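PDB 4G68: ABC transporter from Caldanaerobius, which probably binds xylan-derived oligosaccharides outside the cell, as the solute-binding component of an ABC transporter, and hands them to the membrane translocator. Local coordinates for residues E50-K55 / Y351-G356; D151-V156 / G277-A282. All coordinates share one frame; numbering follows the deposited sequence.

In the fold
Both contacts involve parts of a fold of the periplasmic-binding-protein clan, but in different surroundings. Interaction 1 lies toward the surface, its centre about 15 Å from the centre of the chain, and joins the start of helix 52-66 to the end of helix 332-353 mainly through methyl and methylene groups, without a polar bond between the segments. Interaction 2 is buried, its centre about 5 Å from that of the chain, and joins strand 144-160 to the end of strand 274-278 by backbone bonds, an asparagine amide and a water. Their centres are about 13 Å apart, and they meet directly: the turn after helix 332-353 packs against 277-282, with Thr355 O 3.0 Å from Phe280 CB.

Interaction 1 (E50-K55 / Y351-G356); sequences EPAKTK and YLIATG
Ile353, in the last turn of helix 332-353, points its side chain at Pro51 and Ala52 where helix 52-66 begins. The apolar contact is carried by its CD1 methyl, which lies 3.9 Å from Ala52 CA and 4.2 Å from Pro51 CG. Chi1 of 79° sets CG1 between the backbone N and the carbonyl carbon, and an extended chi2 of 176° carries CD1 onward to the helix start. The second branch, CG2, approaches the aliphatic part of Lys55, with CE at 4.4 Å. A methyl-to-methyl contact, Ala52 CB to Thr355 CG2 at 4.0 Å, continues the patch. The small alanine lets the two backbones come near, while threonine serves two neighbours: its methyl meets Ala52 and its OG1 bonds to Asp350.

The polar bonds near the contact are made within 50-55 or to residues outside both segments. Thr54 OG1 donates to Glu50 OE1 at 2.6 Å on the syn side of the carboxylate, 32° from its plane, and Thr54 N adds a weak bond to the same oxygen. Pro51, which follows a cis peptide and has no N-H to leave unpaired, occupies the N-cap position, and its carbonyl O takes Lys55 N at 2.8 Å. At the other helix end Ala354 adopts positive phi, breaking the helix, and Ile353 O accepts Ser287 OG.

Helix 52-66 is the connection in the beta-alpha-beta crossover from strand 40-45 to the parallel strand 71-76. Met349, from helix 332-353, touches both Lys55 and Thr355, while Tyr351 and Ala354 pack on helix 372-382.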
loop_
_atom_site.group_PDB
_atom_site.type_symbol
_atom_site.label_atom_id
_atom_site.label_comp_id
_atom_site.label_asym_id
_atom_site.label_seq_id
_atom_site.Cartn_x
_atom_site.Cartn_y
_atom_site.Cartn_z
ATOM N N GLU C 50 8.706 6.177 13.154
ATOM C CA GLU C 50 10.167 6.340 13.070
ATOM C C GLU C 50 10.830 5.159 12.338
ATOM O O GLU C 50 10.375 4.025 12.451
ATOM C CB GLU C 50 10.783 6.513 14.470
ATOM C CG GLU C 50 10.256 7.696 15.282
ATOM C CD GLU C 50 10.597 9.036 14.671
ATOM O OE1 GLU C 50 11.525 9.116 13.818
ATOM O OE2 GLU C 50 9.914 10.012 15.064
ATOM N N PRO C 51 11.940 5.409 11.610
ATOM C CA PRO C 51 12.658 6.677 11.483
ATOM C C PRO C 51 12.191 7.599 10.321
ATOM O O PRO C 51 12.837 8.626 10.075
ATOM C CB PRO C 51 14.109 6.200 11.255
ATOM C CG PRO C 51 13.925 4.961 10.431
ATOM C CD PRO C 51 12.700 4.295 11.003
ATOM N N ALA C 52 11.098 7.246 9.625
ATOM C CA ALA C 52 10.595 8.054 8.484
ATOM C C ALA C 52 10.347 9.502 8.894
ATOM O O ALA C 52 10.845 10.414 8.226
ATOM C CB ALA C 52 9.346 7.453 7.863
ATOM N N LYS C 53 9.640 9.690 10.018
ATOM C CA LYS C 53 9.276 11.029 10.521
ATOM C C LYS C 53 10.513 11.916 10.686
ATOM O O LYS C 53 10.494 13.079 10.278
ATOM C CB LYS C 53 8.468 10.940 11.822
ATOM C CG LYS C 53 8.038 12.287 12.403
ATOM C CD LYS C 53 7.664 12.110 13.879
ATOM C CE LYS C 53 7.470 13.435 14.618
ATOM N NZ LYS C 53 6.361 14.189 13.953
ATOM N N THR C 54 11.575 11.345 11.276
ATOM C CA THR C 54 12.883 12.025 11.473
ATOM C C THR C 54 13.558 12.268 10.127
ATOM O O THR C 54 14.093 13.354 9.871
ATOM C CB THR C 54 13.836 11.177 12.371
ATOM O OG1 THR C 54 13.256 11.008 13.682
ATOM C CG2 THR C 54 15.250 11.803 12.502
ATOM N N LYS C 55 13.532 11.248 9.264
ATOM C CA LYS C 55 14.099 11.396 7.920
ATOM C C LYS C 55 13.460 12.476 7.039
ATOM O O LYS C 55 14.170 13.205 6.299
ATOM C CB LYS C 55 14.110 10.042 7.214
ATOM C CG LYS C 55 14.947 9.035 7.984
ATOM C CD LYS C 55 16.419 9.327 7.821
ATOM C CE LYS C 55 16.879 8.669 6.555
ATOM N NZ LYS C 55 18.259 9.113 6.280
ATOM N N TYR C 351 13.534 3.500 -0.229
ATOM C CA TYR C 351 14.488 2.449 -0.611
ATOM C C TYR C 351 15.468 2.069 0.523
ATOM O O TYR C 351 15.671 0.865 0.803
ATOM C CB TYR C 351 15.256 2.898 -1.852
ATOM C CG TYR C 351 16.119 1.828 -2.513
ATOM C CD1 TYR C 351 15.649 0.516 -2.657
ATOM C CD2 TYR C 351 17.377 2.139 -3.011
ATOM C CE1 TYR C 351 16.419 -0.465 -3.257
ATOM C CE2 TYR C 351 18.167 1.168 -3.634
ATOM C CZ TYR C 351 17.679 -0.125 -3.755
ATOM O OH TYR C 351 18.451 -1.083 -4.366
ATOM N N LEU C 352 16.022 3.080 1.198
ATOM C CA LEU C 352 17.014 2.861 2.244
ATOM C C LEU C 352 16.426 2.275 3.525
ATOM O O LEU C 352 17.027 1.394 4.136
ATOM C CB LEU C 352 17.732 4.172 2.563
ATOM C CG LEU C 352 18.758 4.577 1.495
ATOM C CD1 LEU C 352 19.161 6.042 1.638
ATOM C CD2 LEU C 352 19.973 3.659 1.642
ATOM N N ILE C 353 15.244 2.752 3.905
ATOM C CA ILE C 353 14.594 2.353 5.132
ATOM C C ILE C 353 13.402 1.373 4.990
ATOM O O ILE C 353 12.833 0.963 6.011
ATOM C CB ILE C 353 14.270 3.575 6.021
ATOM C CG1 ILE C 353 13.011 4.302 5.528
ATOM C CG2 ILE C 353 15.480 4.532 6.075
ATOM C CD1 ILE C 353 12.597 5.465 6.426
ATOM N N ALA C 354 13.036 1.014 3.756
ATOM C CA ALA C 354 11.980 0.019 3.469
ATOM C C ALA C 354 10.534 0.455 3.833
ATOM O O ALA C 354 9.642 -0.368 4.026
ATOM C CB ALA C 354 12.342 -1.382 4.025
ATOM N N THR C 355 10.327 1.768 3.875
ATOM C CA THR C 355 8.981 2.348 4.002
ATOM C C THR C 355 8.250 2.368 2.664
ATOM O O THR C 355 7.026 2.574 2.616
ATOM C CB THR C 355 8.995 3.820 4.520
ATOM O OG1 THR C 355 9.917 4.622 3.744
ATOM C CG2 THR C 355 9.289 3.885 5.994
ATOM N N GLY C 356 9.005 2.196 1.578
ATOM C CA GLY C 356 8.394 2.021 0.262
ATOM C C GLY C 356 9.294 1.354 -0.766
ATOM O O GLY C 356 10.426 0.970 -0.445
#

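Interaction 2 (D151-V156 / G277-A282); sequences DQQASV and GGNFDA
Ala154 N donates a hydrogen bond to Asn279 OD1 at 2.7 Å, from above the plane of the side-chain amide, 57° out of it. Asn279 N in turn donates to Ala154 O, 2.9 Å, so the asparagine takes the alanine's N-H with its side chain and gives its own backbone N-H to the alanine's C=O. Chi1 of 59° sets CG between the backbone N and the carbonyl carbon; OD1 makes its bond just beyond the strand end, where the chain enters the 3-10 segment 279-281. Asn279 ND2 donates to a water, 3.1 Å away, which donates to Gln152 O.

Farther along, Val156 and Gly277 form an antiparallel hydrogen-bonded pair, Val156 N to Gly277 O at 2.8 Å and Gly277 N to Val156 O at 3.0 Å. Ser155 and Gly278 make the adjoining non-hydrogen-bonded pair. At Gly277's backbone angles a CB would press on the carbonyl O of the preceding residue, so glycine suits the place, and Gly278 CA lies 3.4 Å above one face of the Phe280 ring, toward its rim, where a side chain would collide with CE2.

Van der Waals contacts flank these bonds: the Gln153 amide crosses the Phe280 ring obliquely, planes 61° apart, CD 3.6 Å from Phe280 CE2, and apolar Val156 CG2 rests 3.9 Å from Asn279 CA.

Helix 201-215 packs on Gln153, Ser155 and Phe280, and Ile377 of helix 372-382 meets Val156 and Asn279. Strand 144-160 also pairs with 317-325, which in turn pairs with 98-102, consistent with a strand running between the two lobes of a solute-binding protein.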
loop_
_atom_site.group_PDB
_atom_site.type_symbol
_atom_site.label_atom_id
_atom_site.label_comp_id
_atom_site.label_asym_id
_atom_site.label_seq_id
_atom_site.Cartn_x
_atom_site.Cartn_y
_atom_site.Cartn_z
ATOM N N ASP C 151 6.775 6.604 -5.010
ATOM C CA ASP C 151 6.932 5.198 -4.616
ATOM C C ASP C 151 5.916 4.200 -5.188
ATOM O O ASP C 151 4.923 4.575 -5.806
ATOM C CB ASP C 151 7.208 5.051 -3.087
ATOM C CG ASP C 151 5.946 5.136 -2.185
ATOM O OD1 ASP C 151 4.805 5.045 -2.655
ATOM O OD2 ASP C 151 6.136 5.236 -0.939
ATOM N N GLN C 152 6.237 2.923 -5.061
ATOM C CA GLN C 152 5.424 1.889 -5.609
ATOM C C GLN C 152 5.148 0.916 -4.515
ATOM O O GLN C 152 5.966 0.735 -3.629
ATOM C CB GLN C 152 6.031 1.171 -6.821
ATOM C CG GLN C 152 7.527 1.193 -6.996
ATOM C CD GLN C 152 7.984 0.418 -8.248
ATOM O OE1 GLN C 152 7.610 -0.753 -8.464
ATOM N NE2 GLN C 152 8.788 1.089 -9.091
ATOM N N GLN C 153 3.952 0.327 -4.557
ATOM C CA GLN C 153 3.604 -0.710 -3.577
ATOM C C GLN C 153 3.655 -2.096 -4.201
ATOM O O GLN C 153 3.609 -2.260 -5.461
ATOM C CB GLN C 153 2.148 -0.445 -3.030
ATOM C CG GLN C 153 1.975 0.950 -2.300
ATOM C CD GLN C 153 0.548 1.216 -1.729
ATOM O OE1 GLN C 153 -0.362 0.434 -1.917
ATOM N NE2 GLN C 153 0.356 2.340 -1.066
ATOM N N ALA C 154 3.740 -3.110 -3.328
ATOM C CA ALA C 154 3.679 -4.491 -3.759
ATOM C C ALA C 154 3.180 -5.276 -2.554
ATOM O O ALA C 154 3.507 -4.919 -1.401
ATOM C CB ALA C 154 5.076 -4.957 -4.185
ATOM N N SER C 155 2.389 -6.316 -2.821
ATOM C CA SER C 155 1.903 -7.202 -1.710
ATOM C C SER C 155 2.990 -8.147 -1.226
ATOM O O SER C 155 3.642 -8.814 -2.066
ATOM C CB SER C 155 0.667 -8.010 -2.139
ATOM O OG SER C 155 0.813 -8.562 -3.476
ATOM N N VAL C 156 3.099 -8.332 0.098
ATOM C CA VAL C 156 4.163 -9.191 0.619
ATOM C C VAL C 156 3.615 -10.075 1.727
ATOM O O VAL C 156 2.910 -9.563 2.588
ATOM C CB VAL C 156 5.283 -8.349 1.263
ATOM C CG1 VAL C 156 6.392 -9.230 1.866
ATOM C CG2 VAL C 156 5.877 -7.391 0.231
ATOM N N GLY C 277 0.754 -7.822 3.844
ATOM C CA GLY C 277 0.286 -6.506 3.565
ATOM C C GLY C 277 1.141 -5.858 2.552
ATOM O O GLY C 277 1.675 -6.527 1.643
ATOM N N GLY C 278 1.210 -4.550 2.686
ATOM C CA GLY C 278 2.038 -3.753 1.802
ATOM C C GLY C 278 3.523 -3.880 2.116
ATOM O O GLY C 278 3.953 -4.102 3.284
ATOM N N ASN C 279 4.325 -3.725 1.065
ATOM C CA ASN C 279 5.749 -3.647 1.257
ATOM C C ASN C 279 6.156 -2.493 2.249
ATOM O O ASN C 279 7.245 -2.535 2.831
ATOM C CB ASN C 279 6.357 -3.362 -0.114
ATOM C CG ASN C 279 5.813 -2.077 -0.685
ATOM O OD1 ASN C 279 4.612 -1.975 -1.015
ATOM N ND2 ASN C 279 6.644 -1.049 -0.669
ATOM N N PHE C 280 5.313 -1.437 2.372
ATOM C CA PHE C 280 5.654 -0.195 3.149
ATOM C C PHE C 280 5.737 -0.512 4.633
ATOM O O PHE C 280 6.428 0.212 5.427
ATOM C CB PHE C 280 4.574 0.897 2.973
ATOM C CG PHE C 280 3.159 0.324 2.849
ATOM C CD1 PHE C 280 2.420 -0.012 4.017
ATOM C CD2 PHE C 280 2.566 0.192 1.588
ATOM C CE1 PHE C 280 1.119 -0.504 3.882
ATOM C CE2 PHE C 280 1.301 -0.332 1.440
ATOM C CZ PHE C 280 0.568 -0.660 2.598
ATOM N N ASP C 281 5.059 -1.616 4.994
ATOM C CA ASP C 281 5.125 -2.130 6.365
ATOM C C ASP C 281 6.451 -2.741 6.723
ATOM O O ASP C 281 6.763 -2.903 7.900
ATOM C CB ASP C 281 3.939 -3.063 6.678
ATOM C CG ASP C 281 2.620 -2.285 6.815
ATOM O OD1 ASP C 281 2.662 -1.020 6.988
ATOM O OD2 ASP C 281 1.566 -2.975 6.760
ATOM N N ALA C 282 7.276 -3.045 5.732
ATOM C CA ALA C 282 8.642 -3.587 6.010
ATOM C C ALA C 282 9.409 -2.830 7.011
ATOM O O ALA C 282 10.013 -3.451 7.886
ATOM C CB ALA C 282 9.459 -3.693 4.749
HETATM O O HOH W 1 5.017 1.616 -0.766
#